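Local coordinates for putative hexose oxidase (Nonomuraea sp. ATCC 39727, PDB 5AWV), which probably oxidises a hexose of teicoplanin-type glycopeptide antibiotics, using covalently bound flavin-adenine dinucleotide, at residues F123-E126 against P127-L131; V154-G157 against G158-G162. One frame throughout, in Å; residues are numbered along the deposited sequence.

Contact 1 of 2, residues F123-E126 against P127-L131; sequences FLIE and PGNTL
P127 follows E126 directly, just past the end of strand 122-125. E126 CB lies 3.3 Å from P127 CD, and the two side chains meet at a slant. The glutamate chain then runs away, and its OE1 is hydrogen-bonded to the backbone N of E113. P127 also touches the FAD. G128 is the third residue of a type I beta turn from E126 to N129. N129 closes this turn and points back at the strand. Its backbone N makes a weak hydrogen bond to E126 O, at 3.4 Å. Its side chain does more: ND2 gives a hydrogen bond of 2.9 Å to E126 O, with an N-H...O angle of 149°. This donor is tilted 32° from the carbonyl plane. CG lies beside the backbone N of N129 (chi1 -74°), which turns the amide back over the turn. N129 ND2 also passes 3.9 Å from I125 CG2, with the two side chains crossing at nearly a right angle. ND2 is also hydrogen-bonded to E113 O, just before strand 114-117. Beyond N129 the segment leads into helix 131-142. The buried amide nitrogen thus links two backbone carbonyls. E126 O takes a good bond from ND2 and a weak one from the backbone N. Together these bonds tie the turn to the strand end, and those of ND2 limit rotation of the amide.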
loop_
_atom_site.group_PDB
_atom_site.type_symbol
_atom_site.label_atom_id
_atom_site.label_comp_id
_atom_site.label_asym_id
_atom_site.label_seq_id
_atom_site.Cartn_x
_atom_site.Cartn_y
_atom_site.Cartn_z
ATOM N N PHE A 123 -8.107 -13.295 10.589
ATOM C CA PHE A 123 -6.656 -13.175 10.499
ATOM C C PHE A 123 -6.130 -11.877 10.984
ATOM O O PHE A 123 -6.518 -10.825 10.524
ATOM C CB PHE A 123 -6.225 -13.396 9.060
ATOM C CG PHE A 123 -6.394 -14.776 8.614
ATOM C CD1 PHE A 123 -5.437 -15.718 8.885
ATOM C CD2 PHE A 123 -7.515 -15.159 7.954
ATOM C CE1 PHE A 123 -5.582 -16.998 8.444
ATOM C CE2 PHE A 123 -7.660 -16.415 7.552
ATOM C CZ PHE A 123 -6.707 -17.355 7.765
ATOM N N LEU A 124 -5.267 -11.932 11.959
ATOM C CA LEU A 124 -4.547 -10.808 12.511
ATOM C C LEU A 124 -3.316 -10.597 11.593
ATOM O O LEU A 124 -2.496 -11.571 11.350
ATOM C CB LEU A 124 -4.059 -11.182 13.921
ATOM C CG LEU A 124 -3.498 -10.098 14.832
ATOM C CD1 LEU A 124 -3.091 -10.543 16.232
ATOM C CD2 LEU A 124 -2.278 -9.475 14.320
ATOM N N ILE A 125 -3.174 -9.379 11.076
ATOM C CA ILE A 125 -1.996 -8.963 10.259
ATOM C C ILE A 125 -1.531 -7.667 10.818
ATOM O O ILE A 125 -2.262 -6.634 10.860
ATOM C CB ILE A 125 -2.360 -8.814 8.791
ATOM C CG1 ILE A 125 -3.004 -10.122 8.289
ATOM C CG2 ILE A 125 -1.141 -8.562 7.931
ATOM C CD1 ILE A 125 -3.410 -10.096 6.855
ATOM N N GLU A 126 -0.292 -7.680 11.282
ATOM C CA GLU A 126 0.343 -6.500 11.830
ATOM C C GLU A 126 0.934 -5.598 10.749
ATOM O O GLU A 126 1.247 -6.102 9.681
ATOM C CB GLU A 126 1.392 -6.887 12.907
ATOM C CG GLU A 126 0.713 -7.216 14.204
ATOM C CD GLU A 126 1.647 -7.558 15.342
ATOM O OE1 GLU A 126 2.804 -7.900 15.100
ATOM O OE2 GLU A 126 1.175 -7.504 16.500
ATOM N N PRO A 127 0.959 -4.262 10.999
ATOM C CA PRO A 127 1.323 -3.195 10.042
ATOM C C PRO A 127 2.760 -3.208 9.535
ATOM O O PRO A 127 2.989 -2.761 8.445
ATOM C CB PRO A 127 1.058 -1.886 10.785
ATOM C CG PRO A 127 1.102 -2.302 12.240
ATOM C CD PRO A 127 0.646 -3.697 12.345
ATOM N N GLY A 128 3.680 -3.802 10.225
ATOM C CA GLY A 128 5.037 -3.854 9.732
ATOM C C GLY A 128 5.335 -4.932 8.714
ATOM O O GLY A 128 6.435 -4.931 8.107
ATOM N N ASN A 129 4.408 -5.848 8.490
ATOM C CA ASN A 129 4.558 -6.815 7.426
ATOM C C ASN A 129 4.576 -6.158 6.023
ATOM O O ASN A 129 3.882 -5.172 5.793
ATOM C CB ASN A 129 3.370 -7.795 7.392
ATOM C CG ASN A 129 3.416 -8.785 8.495
ATOM O OD1 ASN A 129 4.301 -9.621 8.503
ATOM N ND2 ASN A 129 2.492 -8.694 9.448
ATOM N N THR A 130 5.323 -6.734 5.105
ATOM C CA THR A 130 5.158 -6.407 3.678
ATOM C C THR A 130 4.086 -7.257 3.058
ATOM O O THR A 130 3.759 -8.329 3.611
ATOM C CB THR A 130 6.486 -6.605 2.917
ATOM O OG1 THR A 130 6.880 -7.961 2.996
ATOM C CG2 THR A 130 7.591 -5.775 3.521
ATOM N N LEU A 131 3.538 -6.809 1.913
ATOM C CA LEU A 131 2.632 -7.613 1.118
ATOM C C LEU A 131 3.201 -8.946 0.725
ATOM O O LEU A 131 2.538 -9.950 0.885
ATOM C CB LEU A 131 2.168 -6.884 -0.151
ATOM C CG LEU A 131 1.359 -5.594 0.130
ATOM C CD1 LEU A 131 0.800 -4.977 -1.149
ATOM C CD2 LEU A 131 0.200 -5.884 1.103
#

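Contact 2 of 2, residues V154-G157 against G158-G162; sequences VGVG and GHICG. With FAD (flavin-adenine dinucleotide), chain M.
The imidazole of H159 meets the FAD at its edge, and V154 comes to it obliquely. V154 CG1 is 3.6 Å from H159 ND1, and the two side chains cross at nearly a right angle. G155 O is also oblique to the ring and lies 3.0 Å from H159 CB. At the ring edge, near its plane, lies FAD O2'; H159 ND1 and O2' share a hydrogen bond of 2.8 Å that either could donate. Flavin N1 also lies in the ring plane at an edge. H159 CE1 comes 3.4 Å from FAD O2, at the pyrimidine end of the isoalloxazine. CG stands anti to the backbone N of H159 (chi1 -175°), which sends the ring toward the ribityl chain. The other methyl of V154, CG2, rests 3.5 Å from flavin C9. G155 is the N-cap residue of helix 156-161, and its O accepts the N-H of H159. One residue on, I160 N is hydrogen-bonded to V156 O, almost straight at 176°. The side chains of V156 and I160 lie side by side, pointing the same way, with V156 CG1 3.6 Å from I160 CD1. Y227 packs on both. G155 N is hydrogen-bonded to FAD O2P (2.8 Å) and G158 N to FAD O1P (3.0 Å). Two backbone N-H groups at the helix start therefore grip one phosphate, and the helix dipole probably helps to offset its negative charge.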
loop_
_atom_site.group_PDB
_atom_site.type_symbol
_atom_site.label_atom_id
_atom_site.label_comp_id
_atom_site.label_asym_id
_atom_site.label_seq_id
_atom_site.Cartn_x
_atom_site.Cartn_y
_atom_site.Cartn_z
ATOM N N VAL A 154 5.561 -3.033 -0.331
ATOM C CA VAL A 154 4.535 -2.193 0.230
ATOM C C VAL A 154 4.146 -2.694 1.634
ATOM O O VAL A 154 3.930 -3.885 1.832
ATOM C CB VAL A 154 3.348 -2.169 -0.719
ATOM C CG1 VAL A 154 2.038 -1.727 -0.054
ATOM C CG2 VAL A 154 3.740 -1.280 -1.869
ATOM N N GLY A 155 4.056 -1.779 2.589
ATOM C CA GLY A 155 3.631 -2.155 3.938
ATOM C C GLY A 155 2.144 -2.312 4.160
ATOM O O GLY A 155 1.291 -1.556 3.646
ATOM N N VAL A 156 1.806 -3.249 5.012
ATOM C CA VAL A 156 0.427 -3.384 5.423
ATOM C C VAL A 156 -0.148 -2.052 6.041
ATOM O O VAL A 156 -1.314 -1.697 5.830
ATOM C CB VAL A 156 0.317 -4.582 6.394
ATOM C CG1 VAL A 156 -1.025 -4.605 7.135
ATOM C CG2 VAL A 156 0.483 -5.843 5.561
ATOM N N GLY A 157 0.665 -1.387 6.839
ATOM C CA GLY A 157 0.191 -0.263 7.600
ATOM C C GLY A 157 -0.494 0.793 6.793
ATOM O O GLY A 157 -1.647 1.140 7.080
ATOM N N GLY A 158 0.188 1.299 5.769
ATOM C CA GLY A 158 -0.448 2.274 4.861
ATOM C C GLY A 158 -1.403 1.677 3.869
ATOM O O GLY A 158 -2.388 2.315 3.459
ATOM N N HIS A 159 -1.091 0.475 3.425
ATOM C CA HIS A 159 -1.787 -0.137 2.304
ATOM C C HIS A 159 -3.271 -0.429 2.598
ATOM O O HIS A 159 -4.164 -0.085 1.791
ATOM C CB HIS A 159 -1.048 -1.376 1.781
ATOM C CG HIS A 159 -1.630 -1.988 0.555
ATOM N ND1 HIS A 159 -1.498 -1.416 -0.689
ATOM C CD2 HIS A 159 -2.281 -3.165 0.354
ATOM C CE1 HIS A 159 -2.073 -2.193 -1.599
ATOM N NE2 HIS A 159 -2.556 -3.260 -0.985
ATOM N N ILE A 160 -3.535 -1.069 3.734
ATOM C CA ILE A 160 -4.874 -1.507 4.064
ATOM C C ILE A 160 -5.793 -0.287 4.308
ATOM O O ILE A 160 -6.812 -0.181 3.661
ATOM C CB ILE A 160 -4.941 -2.580 5.161
ATOM C CG1 ILE A 160 -4.314 -3.877 4.663
ATOM C CG2 ILE A 160 -6.377 -2.873 5.543
ATOM C CD1 ILE A 160 -4.324 -4.975 5.679
ATOM N N CYS A 161 -5.424 0.620 5.201
ATOM C CA CYS A 161 -6.296 1.692 5.534
ATOM C C CYS A 161 -6.515 2.697 4.416
ATOM O O CYS A 161 -7.487 3.482 4.439
ATOM C CB CYS A 161 -5.904 2.413 6.832
ATOM S SG CYS A 161 -4.430 3.332 6.803
ATOM N N GLY A 162 -5.621 2.684 3.448
ATOM C CA GLY A 162 -5.809 3.501 2.267
ATOM C C GLY A 162 -6.540 2.886 1.102
ATOM O O GLY A 162 -6.666 3.522 0.098
HETATM P PA FAD M . 4.370 4.314 4.551
HETATM O O1A FAD M . 5.163 5.301 3.721
HETATM O O2A FAD M . 4.995 3.570 5.638
HETATM O O5B FAD M . 3.046 4.992 5.087
HETATM C C5B FAD M . 2.122 5.751 4.234
HETATM C C4B FAD M . 1.274 6.652 5.076
HETATM O O4B FAD M . 0.455 5.948 6.016
HETATM C C3B FAD M . 2.023 7.705 5.909
HETATM O O3B FAD M . 1.271 8.921 6.143
HETATM C C2B FAD M . 2.212 6.917 7.168
HETATM O O2B FAD M . 2.502 7.766 8.228
HETATM C C1B FAD M . 0.924 6.177 7.315
HETATM N N9A FAD M . 1.094 4.968 8.086
HETATM C C8A FAD M . 1.937 3.942 7.917
HETATM N N7A FAD M . 1.721 2.955 8.814
HETATM C C5A FAD M . 0.701 3.332 9.574
HETATM C C6A FAD M . 0.013 2.780 10.760
HETATM N N6A FAD M . 0.427 1.609 11.235
HETATM N N1A FAD M . -1.029 3.503 11.267
HETATM C C2A FAD M . -1.389 4.714 10.749
HETATM N N3A FAD M . -0.777 5.309 9.688
HETATM C C4A FAD M . 0.286 4.663 9.129
HETATM N N1 FAD M . -1.246 0.598 -3.958
HETATM C C2 FAD M . -2.240 -0.217 -4.423
HETATM O O2 FAD M . -3.383 -0.131 -3.919
HETATM N N3 FAD M . -2.031 -1.134 -5.381
HETATM C C4 FAD M . -0.798 -1.403 -5.857
HETATM O O4 FAD M . -0.609 -2.291 -6.718
HETATM C C4X FAD M . 0.332 -0.595 -5.380
HETATM N N5 FAD M . 1.625 -0.796 -5.816
HETATM C C5X FAD M . 2.692 -0.111 -5.300
HETATM C C6 FAD M . 3.989 -0.434 -5.753
HETATM C C7 FAD M . 5.023 0.396 -5.241
HETATM C C7M FAD M . 6.474 0.135 -5.721
HETATM C C8 FAD M . 4.791 1.485 -4.211
HETATM C C8M FAD M . 5.937 2.154 -3.493
HETATM C C9 FAD M . 3.468 1.697 -3.761
HETATM C C9A FAD M . 2.433 0.976 -4.280
HETATM N N10 FAD M . 1.086 1.176 -3.877
HETATM C C10 FAD M . 0.037 0.412 -4.363
HETATM C "C1'" FAD M . 0.738 2.263 -2.903
HETATM C "C2'" FAD M . 0.643 1.786 -1.503
HETATM O "O2'" FAD M . -0.625 1.169 -1.381
HETATM C "C3'" FAD M . 0.672 3.027 -0.692
HETATM O "O3'" FAD M . 1.911 3.663 -1.013
HETATM C "C4'" FAD M . 0.604 2.684 0.822
HETATM O "O4'" FAD M . 0.149 3.863 1.492
HETATM C "C5'" FAD M . 1.991 2.341 1.302
HETATM O "O5'" FAD M . 1.949 1.895 2.671
HETATM P P FAD M . 3.297 1.756 3.465
HETATM O O1P FAD M . 3.039 1.210 4.783
HETATM O O2P FAD M . 4.365 1.034 2.691
HETATM O O3P FAD M . 3.780 3.283 3.428
#

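Contact 1 comes first along the chain, and contact 2 follows after helix 131-142. Their centres are about 9 Å apart, and both belong to the FAD-binding domain. Contact 1 ends strand 122-125 of the five-stranded antiparallel sheet; contact 2 is helix 156-161 and the turn before it. The two touch directly. N129 O and V156 N are 2.9 Å apart, and L131 N and V154 O are 3.0 Å apart; both are probable hydrogen bonds. L131 CD2 packs 3.8 Å from H159 CD2. The turn after the strand and the start of helix 131-142 are thus joined through the backbone to the segment that holds the FAD phosphate, and both contacts border the same FAD.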